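Local atomic coordinates of fiber KNOB domain (Avirulent turkey hemorrhagic enteritis virus, PDB entry 4D63), a protein that forms the trimeric head of the turkey adenovirus 3 fibre, binds the sialic acid of 6-sialyllactose, and probably serves in attachment to host cells. Residues F57-K60 against V64-Y67; L76-I81 against G120-E125; I84-N89 against R94-E99; V131-I136 against M160-N165. One frame throughout, in Å; residues are numbered along the deposited sequence.

Interaction 1 (F57-K60 against V64-Y67); sequences FVTK and VLRY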
loop_
_atom_site.group_PDB
_atom_site.type_symbol
_atom_site.label_atom_id
_atom_site.label_comp_id
_atom_site.label_asym_id
_atom_site.label_seq_id
_atom_site.Cartn_x
_atom_site.Cartn_y
_atom_site.Cartn_z
ATOM N N PHE A 57 -15.496 10.050 11.733
ATOM C CA PHE A 57 -15.232 11.406 11.379
ATOM C C PHE A 57 -16.479 11.880 10.685
ATOM O O PHE A 57 -17.293 11.084 10.198
ATOM C CB PHE A 57 -14.070 11.521 10.398
ATOM C CG PHE A 57 -12.742 11.067 10.932
ATOM C CD1 PHE A 57 -12.022 11.864 11.783
ATOM C CD2 PHE A 57 -12.190 9.864 10.525
ATOM C CE1 PHE A 57 -10.790 11.473 12.254
ATOM C CE2 PHE A 57 -10.960 9.459 10.998
ATOM C CZ PHE A 57 -10.253 10.267 11.863
ATOM N N VAL A 58 -16.609 13.194 10.614
ATOM C CA VAL A 58 -17.696 13.819 9.897
ATOM C C VAL A 58 -17.105 14.892 8.998
ATOM O O VAL A 58 -16.160 15.585 9.387
ATOM C CB VAL A 58 -18.729 14.425 10.878
ATOM C CG1 VAL A 58 -19.877 15.070 10.113
ATOM C CG2 VAL A 58 -19.264 13.325 11.803
ATOM N N THR A 59 -17.643 14.998 7.783
ATOM C CA THR A 59 -17.164 15.973 6.808
ATOM C C THR A 59 -17.933 17.278 6.914
ATOM O O THR A 59 -18.931 17.354 7.619
ATOM C CB THR A 59 -17.337 15.458 5.365
ATOM O OG1 THR A 59 -18.726 15.441 5.034
ATOM C CG2 THR A 59 -16.751 14.024 5.194
ATOM N N LYS A 60 -17.463 18.277 6.168
ATOM C CA LYS A 60 -18.107 19.589 6.024
ATOM C C LYS A 60 -19.569 19.511 5.617
ATOM O O LYS A 60 -20.339 20.391 5.944
ATOM C CB LYS A 60 -17.375 20.453 4.978
ATOM C CG LYS A 60 -16.463 21.549 5.525
ATOM C CD LYS A 60 -15.725 22.255 4.373
ATOM C CE LYS A 60 -15.312 23.698 4.695
ATOM N NZ LYS A 60 -14.235 23.819 5.740
ATOM N N VAL A 64 -20.789 11.129 7.340
ATOM C CA VAL A 64 -20.181 10.398 8.439
ATOM C C VAL A 64 -19.287 9.315 7.824
ATOM O O VAL A 64 -19.762 8.507 7.009
ATOM C CB VAL A 64 -21.285 9.733 9.298
ATOM C CG1 VAL A 64 -20.706 8.849 10.391
ATOM C CG2 VAL A 64 -22.208 10.802 9.885
ATOM N N LEU A 65 -18.012 9.306 8.232
ATOM C CA LEU A 65 -17.072 8.254 7.848
ATOM C C LEU A 65 -16.778 7.424 9.063
ATOM O O LEU A 65 -16.053 7.852 9.973
ATOM C CB LEU A 65 -15.759 8.824 7.292
ATOM C CG LEU A 65 -15.882 9.900 6.228
ATOM C CD1 LEU A 65 -14.492 10.358 5.834
ATOM C CD2 LEU A 65 -16.673 9.436 5.005
ATOM N N ARG A 66 -17.310 6.214 9.062
ATOM C CA ARG A 66 -17.170 5.353 10.191
ATOM C C ARG A 66 -15.901 4.503 10.097
ATOM O O ARG A 66 -15.472 4.101 9.009
ATOM C CB ARG A 66 -18.431 4.489 10.328
ATOM C CG ARG A 66 -19.636 5.323 10.757
ATOM C CD ARG A 66 -20.953 4.623 10.507
ATOM N NE ARG A 66 -20.932 3.208 10.908
ATOM C CZ ARG A 66 -20.876 2.147 10.083
ATOM N NH1 ARG A 66 -20.820 2.283 8.754
ATOM N NH2 ARG A 66 -20.876 0.916 10.604
ATOM N N TYR A 67 -15.327 4.238 11.266
ATOM C CA TYR A 67 -14.171 3.387 11.379
ATOM C C TYR A 67 -14.175 2.586 12.678
ATOM O O TYR A 67 -14.881 2.936 13.608
ATOM C CB TYR A 67 -12.920 4.258 11.310
ATOM C CG TYR A 67 -12.779 5.277 12.401
ATOM C CD1 TYR A 67 -12.323 4.908 13.681
ATOM C CD2 TYR A 67 -13.066 6.607 12.169
ATOM C CE1 TYR A 67 -12.177 5.849 14.690
ATOM C CE2 TYR A 67 -12.911 7.550 13.173
ATOM C CZ TYR A 67 -12.472 7.161 14.429
ATOM O OH TYR A 67 -12.293 8.097 15.421
#

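Interaction 2 (L76-I81 against G120-E125); sequences LIIQFI and GGVRVE. With SIA (N-acetyl-alpha-neuraminic acid), chain B.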
loop_
_atom_site.group_PDB
_atom_site.type_symbol
_atom_site.label_atom_id
_atom_site.label_comp_id
_atom_site.label_asym_id
_atom_site.label_seq_id
_atom_site.Cartn_x
_atom_site.Cartn_y
_atom_site.Cartn_z
ATOM N N LEU A 76 -1.528 3.017 16.804
ATOM C CA LEU A 76 -2.941 3.132 16.520
ATOM C C LEU A 76 -3.189 2.598 15.129
ATOM O O LEU A 76 -2.642 3.103 14.156
ATOM C CB LEU A 76 -3.414 4.578 16.605
ATOM C CG LEU A 76 -4.902 4.710 16.230
ATOM C CD1 LEU A 76 -5.746 4.933 17.462
ATOM C CD2 LEU A 76 -5.159 5.825 15.233
ATOM N N ILE A 77 -4.041 1.588 15.055
ATOM C CA ILE A 77 -4.432 0.974 13.809
ATOM C C ILE A 77 -5.899 1.294 13.600
ATOM O O ILE A 77 -6.724 1.039 14.460
ATOM C CB ILE A 77 -4.241 -0.536 13.883
ATOM C CG1 ILE A 77 -2.754 -0.865 14.024
ATOM C CG2 ILE A 77 -4.874 -1.229 12.680
ATOM C CD1 ILE A 77 -2.501 -2.341 14.251
ATOM N N ILE A 78 -6.220 1.848 12.446
ATOM C CA ILE A 78 -7.560 2.354 12.193
ATOM C C ILE A 78 -8.043 1.954 10.794
ATOM O O ILE A 78 -7.388 2.253 9.790
ATOM C CB ILE A 78 -7.618 3.891 12.371
ATOM C CG1 ILE A 78 -8.971 4.454 11.910
ATOM C CG2 ILE A 78 -6.493 4.597 11.638
ATOM C CD1 ILE A 78 -9.309 5.798 12.538
ATOM N N GLN A 79 -9.203 1.308 10.746
ATOM C CA GLN A 79 -9.806 0.899 9.511
ATOM C C GLN A 79 -11.111 1.621 9.263
ATOM O O GLN A 79 -11.974 1.621 10.127
ATOM C CB GLN A 79 -10.074 -0.600 9.518
ATOM C CG GLN A 79 -10.429 -1.153 8.145
ATOM C CD GLN A 79 -10.763 -2.629 8.165
ATOM O OE1 GLN A 79 -10.031 -3.435 8.691
ATOM N NE2 GLN A 79 -11.857 -2.984 7.547
ATOM N N PHE A 80 -11.270 2.182 8.053
ATOM C CA PHE A 80 -12.557 2.721 7.612
ATOM C C PHE A 80 -13.450 1.578 7.187
ATOM O O PHE A 80 -13.023 0.711 6.426
ATOM C CB PHE A 80 -12.372 3.741 6.494
ATOM C CG PHE A 80 -11.744 5.019 6.957
ATOM C CD1 PHE A 80 -10.385 5.060 7.306
ATOM C CD2 PHE A 80 -12.489 6.178 7.058
ATOM C CE1 PHE A 80 -9.788 6.235 7.747
ATOM C CE2 PHE A 80 -11.903 7.350 7.529
ATOM C CZ PHE A 80 -10.557 7.383 7.859
ATOM N N ILE A 81 -14.699 1.585 7.674
ATOM C CA ILE A 81 -15.598 0.435 7.549
ATOM C C ILE A 81 -16.878 0.638 6.719
ATOM O O ILE A 81 -17.641 -0.316 6.555
ATOM C CB ILE A 81 -16.000 -0.161 8.939
ATOM C CG1 ILE A 81 -16.881 0.832 9.725
ATOM C CG2 ILE A 81 -14.756 -0.583 9.724
ATOM C CD1 ILE A 81 -17.452 0.296 11.015
ATOM N N GLY A 120 -14.152 15.452 14.794
ATOM C CA GLY A 120 -14.303 14.308 15.681
ATOM C C GLY A 120 -13.176 13.331 15.443
ATOM O O GLY A 120 -12.088 13.723 15.022
ATOM N N GLY A 121 -13.444 12.064 15.741
ATOM C CA GLY A 121 -12.508 10.981 15.480
ATOM C C GLY A 121 -11.179 11.186 16.175
ATOM O O GLY A 121 -11.113 11.885 17.188
ATOM N N VAL A 122 -10.120 10.614 15.599
ATOM C CA VAL A 122 -8.781 10.663 16.187
ATOM C C VAL A 122 -7.871 11.629 15.457
ATOM O O VAL A 122 -8.172 12.048 14.339
ATOM C CB VAL A 122 -8.145 9.263 16.278
ATOM C CG1 VAL A 122 -9.064 8.339 17.064
ATOM C CG2 VAL A 122 -7.847 8.660 14.907
ATOM N N ARG A 123 -6.774 11.992 16.128
ATOM C CA ARG A 123 -5.797 12.978 15.652
ATOM C C ARG A 123 -4.471 12.286 15.496
ATOM O O ARG A 123 -3.758 12.074 16.494
ATOM C CB ARG A 123 -5.639 14.132 16.641
ATOM C CG ARG A 123 -6.909 14.928 16.829
ATOM C CD ARG A 123 -6.718 16.196 17.657
ATOM N NE ARG A 123 -7.773 17.165 17.320
ATOM C CZ ARG A 123 -8.999 17.217 17.855
ATOM N NH1 ARG A 123 -9.364 16.367 18.807
ATOM N NH2 ARG A 123 -9.865 18.151 17.429
ATOM N N VAL A 124 -4.169 11.913 14.245
ATOM C CA VAL A 124 -2.979 11.123 13.902
ATOM C C VAL A 124 -2.284 11.692 12.690
ATOM O O VAL A 124 -2.917 12.240 11.793
ATOM C CB VAL A 124 -3.295 9.651 13.564
ATOM C CG1 VAL A 124 -3.760 8.898 14.787
ATOM C CG2 VAL A 124 -4.340 9.518 12.466
ATOM N N GLU A 125 -0.970 11.558 12.696
ATOM C CA GLU A 125 -0.160 11.752 11.524
ATOM C C GLU A 125 0.111 10.341 10.950
ATOM O O GLU A 125 1.024 9.645 11.408
ATOM C CB GLU A 125 1.147 12.457 11.913
ATOM C CG GLU A 125 1.032 13.933 12.310
ATOM C CD GLU A 125 0.389 14.836 11.252
ATOM O OE1 GLU A 125 0.544 14.599 10.015
ATOM O OE2 GLU A 125 -0.286 15.813 11.673
HETATM C C1 SIA B . -0.897 22.027 14.235
HETATM C C2 SIA B . 0.517 21.551 14.549
HETATM C C3 SIA B . 0.548 20.039 14.852
HETATM C C4 SIA B . 0.451 19.179 13.584
HETATM C C5 SIA B . 1.565 19.600 12.637
HETATM C C6 SIA B . 1.364 21.083 12.288
HETATM C C7 SIA B . 2.435 21.664 11.363
HETATM C C8 SIA B . 2.420 23.204 11.310
HETATM C C9 SIA B . 3.732 23.832 11.791
HETATM C C10 SIA B . 2.677 18.028 11.114
HETATM C C11 SIA B . 2.548 17.001 10.010
HETATM N N5 SIA B . 1.582 18.683 11.504
HETATM O O1A SIA B . -1.856 21.279 14.537
HETATM O O1B SIA B . -1.069 23.157 13.710
HETATM O O2 SIA B . 1.021 22.316 15.669
HETATM O O4 SIA B . 0.567 17.763 13.854
HETATM O O6 SIA B . 1.442 21.840 13.497
HETATM O O7 SIA B . 3.712 21.192 11.831
HETATM O O8 SIA B . 2.181 23.691 9.984
HETATM O O9 SIA B . 3.526 25.223 12.074
HETATM O O10 SIA B . 3.751 18.234 11.630
#

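Interaction 3 (I84-N89 against R94-E99); sequences IGVMEN and RNKSIE. With SIA (N-acetyl-alpha-neuraminic acid), chain C.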
loop_
_atom_site.group_PDB
_atom_site.type_symbol
_atom_site.label_atom_id
_atom_site.label_comp_id
_atom_site.label_asym_id
_atom_site.label_seq_id
_atom_site.Cartn_x
_atom_site.Cartn_y
_atom_site.Cartn_z
ATOM N N ILE A 84 -16.648 -1.819 2.999
ATOM C CA ILE A 84 -16.112 -3.167 2.904
ATOM C C ILE A 84 -16.814 -3.911 1.739
ATOM O O ILE A 84 -18.021 -4.107 1.753
ATOM C CB ILE A 84 -16.169 -3.910 4.268
ATOM C CG1 ILE A 84 -15.391 -3.107 5.323
ATOM C CG2 ILE A 84 -15.571 -5.314 4.138
ATOM C CD1 ILE A 84 -15.609 -3.598 6.726
ATOM N N GLY A 85 -16.058 -4.270 0.701
ATOM C CA GLY A 85 -16.642 -4.964 -0.439
ATOM C C GLY A 85 -17.069 -6.374 -0.016
ATOM O O GLY A 85 -16.526 -6.932 0.950
ATOM N N VAL A 86 -18.021 -6.941 -0.758
ATOM C CA VAL A 86 -18.628 -8.248 -0.443
ATOM C C VAL A 86 -18.774 -9.055 -1.710
ATOM O O VAL A 86 -19.043 -8.494 -2.791
ATOM C CB VAL A 86 -20.083 -8.136 0.112
ATOM C CG1 VAL A 86 -20.109 -7.719 1.559
ATOM C CG2 VAL A 86 -20.914 -7.147 -0.709
ATOM N N MET A 87 -18.629 -10.374 -1.570
ATOM C CA MET A 87 -19.176 -11.280 -2.555
ATOM C C MET A 87 -20.659 -11.426 -2.269
ATOM O O MET A 87 -21.065 -11.819 -1.175
ATOM C CB MET A 87 -18.454 -12.599 -2.529
ATOM C CG MET A 87 -17.058 -12.406 -3.093
ATOM S SD MET A 87 -16.167 -13.931 -3.019
ATOM C CE MET A 87 -17.106 -14.892 -4.221
ATOM N N GLU A 88 -21.462 -11.014 -3.235
ATOM C CA GLU A 88 -22.904 -10.976 -3.066
ATOM C C GLU A 88 -23.575 -12.258 -3.508
ATOM O O GLU A 88 -24.695 -12.554 -3.096
ATOM C CB GLU A 88 -23.466 -9.819 -3.848
ATOM C CG GLU A 88 -22.946 -8.512 -3.326
ATOM C CD GLU A 88 -23.940 -7.421 -3.511
ATOM O OE1 GLU A 88 -24.924 -7.649 -4.259
ATOM O OE2 GLU A 88 -23.727 -6.340 -2.917
ATOM N N ASN A 89 -22.892 -12.990 -4.377
ATOM C CA ASN A 89 -23.256 -14.345 -4.674
ATOM C C ASN A 89 -21.936 -15.061 -4.808
ATOM O O ASN A 89 -20.908 -14.489 -4.458
ATOM C CB ASN A 89 -24.125 -14.410 -5.929
ATOM C CG ASN A 89 -23.443 -13.826 -7.139
ATOM O OD1 ASN A 89 -22.293 -14.159 -7.439
ATOM N ND2 ASN A 89 -24.150 -12.947 -7.843
ATOM N N ARG A 94 -18.551 -7.188 -5.230
ATOM C CA ARG A 94 -18.861 -5.781 -5.334
ATOM C C ARG A 94 -17.971 -4.919 -4.442
ATOM O O ARG A 94 -17.914 -5.114 -3.237
ATOM C CB ARG A 94 -20.324 -5.548 -4.940
ATOM C CG ARG A 94 -20.833 -4.141 -5.244
ATOM C CD ARG A 94 -22.115 -3.858 -4.483
ATOM N NE ARG A 94 -23.227 -4.684 -4.968
ATOM C CZ ARG A 94 -23.911 -4.462 -6.095
ATOM N NH1 ARG A 94 -23.626 -3.422 -6.882
ATOM N NH2 ARG A 94 -24.905 -5.283 -6.431
ATOM N N ASN A 95 -17.316 -3.936 -5.049
ATOM C CA ASN A 95 -16.660 -2.878 -4.319
ATOM C C ASN A 95 -17.704 -1.905 -3.920
ATOM O O ASN A 95 -18.684 -1.686 -4.632
ATOM C CB ASN A 95 -15.633 -2.085 -5.147
ATOM C CG ASN A 95 -14.443 -2.901 -5.516
ATOM O OD1 ASN A 95 -13.340 -2.744 -4.960
ATOM N ND2 ASN A 95 -14.654 -3.804 -6.464
ATOM N N LYS A 96 -17.449 -1.287 -2.783
ATOM C CA LYS A 96 -18.251 -0.228 -2.286
ATOM C C LYS A 96 -17.344 0.985 -2.290
ATOM O O LYS A 96 -16.130 0.858 -2.241
ATOM C CB LYS A 96 -18.713 -0.555 -0.886
ATOM C CG LYS A 96 -19.610 -1.781 -0.783
ATOM C CD LYS A 96 -20.198 -1.867 0.625
ATOM C CE LYS A 96 -20.878 -3.205 0.927
ATOM N NZ LYS A 96 -22.235 -3.315 0.317
ATOM N N SER A 97 -17.952 2.155 -2.342
ATOM C CA SER A 97 -17.215 3.394 -2.421
ATOM C C SER A 97 -17.417 4.213 -1.177
ATOM O O SER A 97 -18.545 4.311 -0.719
ATOM C CB SER A 97 -17.747 4.192 -3.594
ATOM O OG SER A 97 -17.423 3.525 -4.784
ATOM N N ILE A 98 -16.346 4.821 -0.650
ATOM C CA ILE A 98 -16.523 6.045 0.142
ATOM C C ILE A 98 -16.572 7.233 -0.832
ATOM O O ILE A 98 -15.610 7.527 -1.528
ATOM C CB ILE A 98 -15.402 6.281 1.164
ATOM C CG1 ILE A 98 -15.403 5.157 2.207
ATOM C CG2 ILE A 98 -15.589 7.646 1.830
ATOM C CD1 ILE A 98 -14.121 5.091 3.004
ATOM N N GLU A 99 -17.690 7.918 -0.869
ATOM C CA GLU A 99 -17.921 8.939 -1.867
ATOM C C GLU A 99 -17.687 10.306 -1.267
ATOM O O GLU A 99 -18.329 10.670 -0.299
ATOM C CB GLU A 99 -19.358 8.843 -2.382
ATOM C CG GLU A 99 -19.686 7.478 -2.966
ATOM C CD GLU A 99 -21.123 7.360 -3.417
ATOM O OE1 GLU A 99 -22.000 7.886 -2.699
ATOM O OE2 GLU A 99 -21.374 6.733 -4.475
HETATM C C1 SIA C . -20.897 -15.239 4.444
HETATM C C2 SIA C . -21.260 -14.018 5.283
HETATM C C3 SIA C . -20.055 -13.525 6.109
HETATM C C4 SIA C . -19.037 -12.745 5.266
HETATM C C5 SIA C . -19.767 -11.604 4.574
HETATM C C6 SIA C . -20.854 -12.207 3.670
HETATM C C7 SIA C . -21.702 -11.173 2.928
HETATM C C8 SIA C . -22.986 -11.767 2.317
HETATM C C9 SIA C . -24.264 -11.132 2.876
HETATM C C10 SIA C . -18.702 -9.445 4.091
HETATM C C11 SIA C . -17.558 -8.695 3.445
HETATM N N5 SIA C . -18.783 -10.764 3.901
HETATM O O1A SIA C . -19.843 -15.859 4.723
HETATM O O1B SIA C . -21.665 -15.607 3.519
HETATM O O2 SIA C . -22.372 -14.365 6.140
HETATM O O4 SIA C . -17.949 -12.205 6.052
HETATM O O6 SIA C . -21.764 -12.938 4.493
HETATM O O7 SIA C . -22.030 -10.130 3.865
HETATM O O8 SIA C . -23.025 -11.608 0.894
HETATM O O9 SIA C . -25.391 -11.963 2.567
HETATM O O10 SIA C . -19.510 -8.855 4.770
#

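Interaction 4 (V131-I136 against M160-N165); sequences VQLEVI and MIIQCN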
loop_
_atom_site.group_PDB
_atom_site.type_symbol
_atom_site.label_atom_id
_atom_site.label_comp_id
_atom_site.label_asym_id
_atom_site.label_seq_id
_atom_site.Cartn_x
_atom_site.Cartn_y
_atom_site.Cartn_z
ATOM N N VAL A 131 -4.587 3.701 -2.725
ATOM C CA VAL A 131 -5.964 3.225 -2.796
ATOM C C VAL A 131 -6.438 3.248 -4.251
ATOM O O VAL A 131 -5.758 3.813 -5.107
ATOM C CB VAL A 131 -6.921 4.088 -1.926
ATOM C CG1 VAL A 131 -6.449 4.108 -0.495
ATOM C CG2 VAL A 131 -7.034 5.497 -2.465
ATOM N N GLN A 132 -7.586 2.620 -4.508
ATOM C CA GLN A 132 -8.242 2.652 -5.814
ATOM C C GLN A 132 -9.184 3.789 -5.728
ATOM O O GLN A 132 -9.993 3.832 -4.830
ATOM C CB GLN A 132 -9.096 1.421 -6.095
ATOM C CG GLN A 132 -8.379 0.124 -6.023
ATOM C CD GLN A 132 -9.318 -1.059 -5.868
ATOM O OE1 GLN A 132 -9.708 -1.454 -4.750
ATOM N NE2 GLN A 132 -9.649 -1.667 -6.999
ATOM N N LEU A 133 -9.059 4.720 -6.655
ATOM C CA LEU A 133 -9.961 5.847 -6.759
ATOM C C LEU A 133 -10.716 5.790 -8.047
ATOM O O LEU A 133 -10.208 5.314 -9.035
ATOM C CB LEU A 133 -9.193 7.139 -6.852
ATOM C CG LEU A 133 -8.507 7.587 -5.598
ATOM C CD1 LEU A 133 -7.948 8.959 -5.933
ATOM C CD2 LEU A 133 -9.504 7.588 -4.435
ATOM N N GLU A 134 -11.906 6.348 -8.032
ATOM C CA GLU A 134 -12.557 6.704 -9.250
ATOM C C GLU A 134 -12.870 8.171 -9.092
ATOM O O GLU A 134 -13.465 8.581 -8.106
ATOM C CB GLU A 134 -13.816 5.869 -9.475
ATOM C CG GLU A 134 -14.440 6.138 -10.823
ATOM C CD GLU A 134 -15.588 5.218 -11.157
ATOM O OE1 GLU A 134 -16.040 4.442 -10.281
ATOM O OE2 GLU A 134 -16.033 5.284 -12.316
ATOM N N VAL A 135 -12.413 8.957 -10.057
ATOM C CA VAL A 135 -12.493 10.403 -10.024
ATOM C C VAL A 135 -13.521 10.781 -11.079
ATOM O O VAL A 135 -13.304 10.519 -12.256
ATOM C CB VAL A 135 -11.121 10.980 -10.361
ATOM C CG1 VAL A 135 -11.210 12.470 -10.588
ATOM C CG2 VAL A 135 -10.139 10.669 -9.234
ATOM N N ILE A 136 -14.664 11.318 -10.646
ATOM C CA ILE A 136 -15.766 11.670 -11.550
ATOM C C ILE A 136 -15.666 13.168 -11.883
ATOM O O ILE A 136 -15.705 14.001 -10.965
ATOM C CB ILE A 136 -17.177 11.479 -10.916
ATOM C CG1 ILE A 136 -17.317 10.228 -10.060
ATOM C CG2 ILE A 136 -18.257 11.494 -11.990
ATOM C CD1 ILE A 136 -17.037 8.970 -10.798
ATOM N N MET A 160 -8.048 14.562 5.964
ATOM C CA MET A 160 -7.677 13.491 5.033
ATOM C C MET A 160 -7.100 14.118 3.777
ATOM O O MET A 160 -7.715 14.972 3.168
ATOM C CB MET A 160 -8.897 12.634 4.658
ATOM C CG MET A 160 -8.545 11.432 3.802
ATOM S SD MET A 160 -10.000 10.454 3.444
ATOM C CE MET A 160 -10.234 9.730 5.058
ATOM N N ILE A 161 -5.898 13.696 3.421
ATOM C CA ILE A 161 -5.194 14.205 2.253
ATOM C C ILE A 161 -5.315 13.142 1.166
ATOM O O ILE A 161 -4.900 11.992 1.351
ATOM C CB ILE A 161 -3.703 14.462 2.542
ATOM C CG1 ILE A 161 -3.518 15.275 3.843
ATOM C CG2 ILE A 161 -3.056 15.150 1.338
ATOM C CD1 ILE A 161 -4.062 16.688 3.769
ATOM N N ILE A 162 -5.890 13.517 0.042
ATOM C CA ILE A 162 -6.051 12.596 -1.076
ATOM C C ILE A 162 -5.338 13.153 -2.302
ATOM O O ILE A 162 -5.736 14.179 -2.831
ATOM C CB ILE A 162 -7.541 12.411 -1.446
ATOM C CG1 ILE A 162 -8.347 11.894 -0.251
ATOM C CG2 ILE A 162 -7.693 11.496 -2.663
ATOM C CD1 ILE A 162 -9.831 11.972 -0.472
ATOM N N GLN A 163 -4.333 12.444 -2.789
ATOM C CA GLN A 163 -3.618 12.871 -3.955
ATOM C C GLN A 163 -3.837 11.906 -5.055
ATOM O O GLN A 163 -3.805 10.660 -4.861
ATOM C CB GLN A 163 -2.163 12.990 -3.638
ATOM C CG GLN A 163 -1.955 13.970 -2.514
ATOM C CD GLN A 163 -0.525 14.117 -2.107
ATOM O OE1 GLN A 163 0.061 13.225 -1.486
ATOM N NE2 GLN A 163 0.047 15.267 -2.417
ATOM N N CYS A 164 -4.111 12.471 -6.224
ATOM C CA CYS A 164 -4.230 11.668 -7.437
ATOM C C CYS A 164 -3.561 12.327 -8.657
ATOM O O CYS A 164 -2.758 13.225 -8.498
ATOM C CB CYS A 164 -5.683 11.374 -7.689
ATOM S SG CYS A 164 -6.672 12.838 -7.873
ATOM N N ASN A 165 -3.873 11.841 -9.861
ATOM C CA ASN A 165 -3.240 12.289 -11.072
ATOM C C ASN A 165 -4.058 13.403 -11.745
ATOM O O ASN A 165 -5.254 13.588 -11.445
ATOM C CB ASN A 165 -3.120 11.126 -12.071
ATOM C CG ASN A 165 -2.530 9.859 -11.471
ATOM O OD1 ASN A 165 -2.996 8.742 -11.773
ATOM N ND2 ASN A 165 -1.494 10.008 -10.655
#

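Interaction 1 (F57-K60 against V64-Y67)
The rings of F57 and Y67 meet at a slant, their planes 45° apart and their centroids 5.0 Å from one another, a geometry that belongs neither to a stack nor to a T-shaped pair. Y67 CE2 lies over one face of the F57 ring, where it comes within 3.5 Å of F57 CE2, and the two side chains cross at roughly a right angle. A chi1 of 62° places the Y67 ring between the backbone N and the carbonyl carbon, from where its CE2 comes over F57. Beside the rings, L65 faces F57 more loosely, CB to CB at 4.4 Å. The backbone beneath is an antiparallel beta hairpin in which F57 and L65 form a hydrogen-bonded pair. L65 N gives to F57 O at 2.7 Å and F57 N to L65 O at 2.9 Å, while the CA-H of V64 also approaches F57 O. One residue on, V58 and V64 make the neighbouring non-hydrogen-bonded pair, and their CG2 methyls meet at 4.3 Å on the other face of the sheet. The face carrying F57 and L65 is buried: both residues lean on L118 of strand 113-120, L65 also reaches F80, and Y67 touches I78. Near the turn, T59 CG2 approaches L65 CG at 4.3 Å, while T59 OG1 is hydrogen-bonded to D104 and to the backbone N of T61 and K63.

Interaction 2 (L76-I81 against G120-E125)
Apolar contact between L76, I78, V122 and V124 accounts for everything that joins 76-81 to 120-125. L76 uses one methyl, CD2, for two partners: it presses against V124 CG1 at 3.4 Å, a close fit for two methyls, and meets V122 CG2 at 3.9 Å. The two approaches differ, since L76 and V124 cross almost perpendicularly whereas L76 and V122 come tip to tip. I78 CD1 reaches the same V122 methyl end-on at 4.0 Å. A chi1 of 177° swings CG of L76 away from the backbone N and sends CD2 toward V124. No hydrogen bond crosses here; strand 75-80 pairs instead with strands 64-71 and 181-185, and the segment 120-125 is a loop that covers one face of this antiparallel sheet. The sialic acid is met at the far end of that loop, by E125. Its bent side chain accepts a hydrogen bond at OE2 from O4 of N-acetyl-alpha-neuraminic acid, 3.0 Å away. V153 N also binds OE2, while R150 and T152 hold OE1, so both carboxylate oxygens are fixed by protein groups. K154 NZ and N155 N of the same chain bind the sugar as well, as does M87 O of a neighbouring subunit.

Interaction 3 (I84-N89 against R94-E99)
E88 OE2 receives the shortest polar bond of this contact, 2.7 Å from R94 NE, and E88 OE1 takes a second from R94 NH2 at 3.2 Å. R94 thus grips the carboxylate side-on, with both oxygens close to the guanidinium plane; seen from E88, however, the nitrogens stand well above the carboxylate, the two planes being 57° apart. Beneath this salt bridge V86 and R94 form an antiparallel hydrogen-bonded pair, R94 N to V86 O at 2.8 Å and V86 N to R94 O at 3.1 Å. On the same side as the salt bridge, K96 passes across the 84-86 backbone, its CE 3.1 Å from I84 O. The edge of 84-87 turned away from R94 meets N-acetyl-alpha-neuraminic acid: V86 CG1 packs on the acetyl methyl C11 at 3.3 Å, and O8 of the sugar gives a hydrogen bond to M87 O at 2.9 Å. K154 of a neighbouring subunit binds that same M87 O, and E125 and N155 of that subunit hold the sugar, making this a sialic acid site shared between two subunits.

Interaction 4 (V131-I136 against M160-N165)
L133 and C164 make the nearest approach, L133 CD1 lying 3.7 Å from C164 CB. The same methyl meets I162 CG2 at 4.1 Å, the two side chains slanting across one another, so a single branch of L133 touches both I162 and C164. V135 adds a looser contact, its CG2 4.3 Å from C164 SG. The sulfur is turned to a place between the backbone N and the carbonyl carbon (chi1 59°), which leaves CB, rather than SG, as the atom of C164 nearest to L133. The first shell contains no backbone pairing, since strand 142-154 runs between strands 129-137 and 157-163 in the sheet. That intervening strand sets both sides. Q145 is bonded through its backbone to L133, touches C164 and binds N165 N with its side-chain OE1, while F143 pairs with V135. On the other edge of 129-137, strand 171-176 supplies I174 and I176 to L133 and I171 to V135. On the far side of 157-163, strand 113-120 brings Y114 against C164. Sheet neighbours at next-but-one spacing therefore share one apolar layer. Since no hydrogen bond or charge pair joins the two segments, the contact rests on apolar burial and van der Waals packing, and its geometry is probably set by the hydrogen-bonded strands around it.

Overall arrangement
Interactions 1 and 4 join strands of the large antiparallel sheet, interaction 2 packs a loop on it, and interaction 3 joins a small separate hairpin to the start of strand 98-101, outermost within this chain. Along the chain, interaction 1 closes first; interaction 2 then spans a long excursion that contains interaction 3, and interaction 4 comes last. Strands 64-71 and 75-80 are neighbours, which puts the centres of interactions 1 and 2 about 11 Å apart, whereas interaction 4 lies about 17 and 18 Å from them, beyond the chain's centre. F80 and M160 still touch across the core. Interactions 2 and 3, about 21 Å apart by centres, carry complementary halves of sialic acid sites, which the trimer completes by pairing neighbouring subunits.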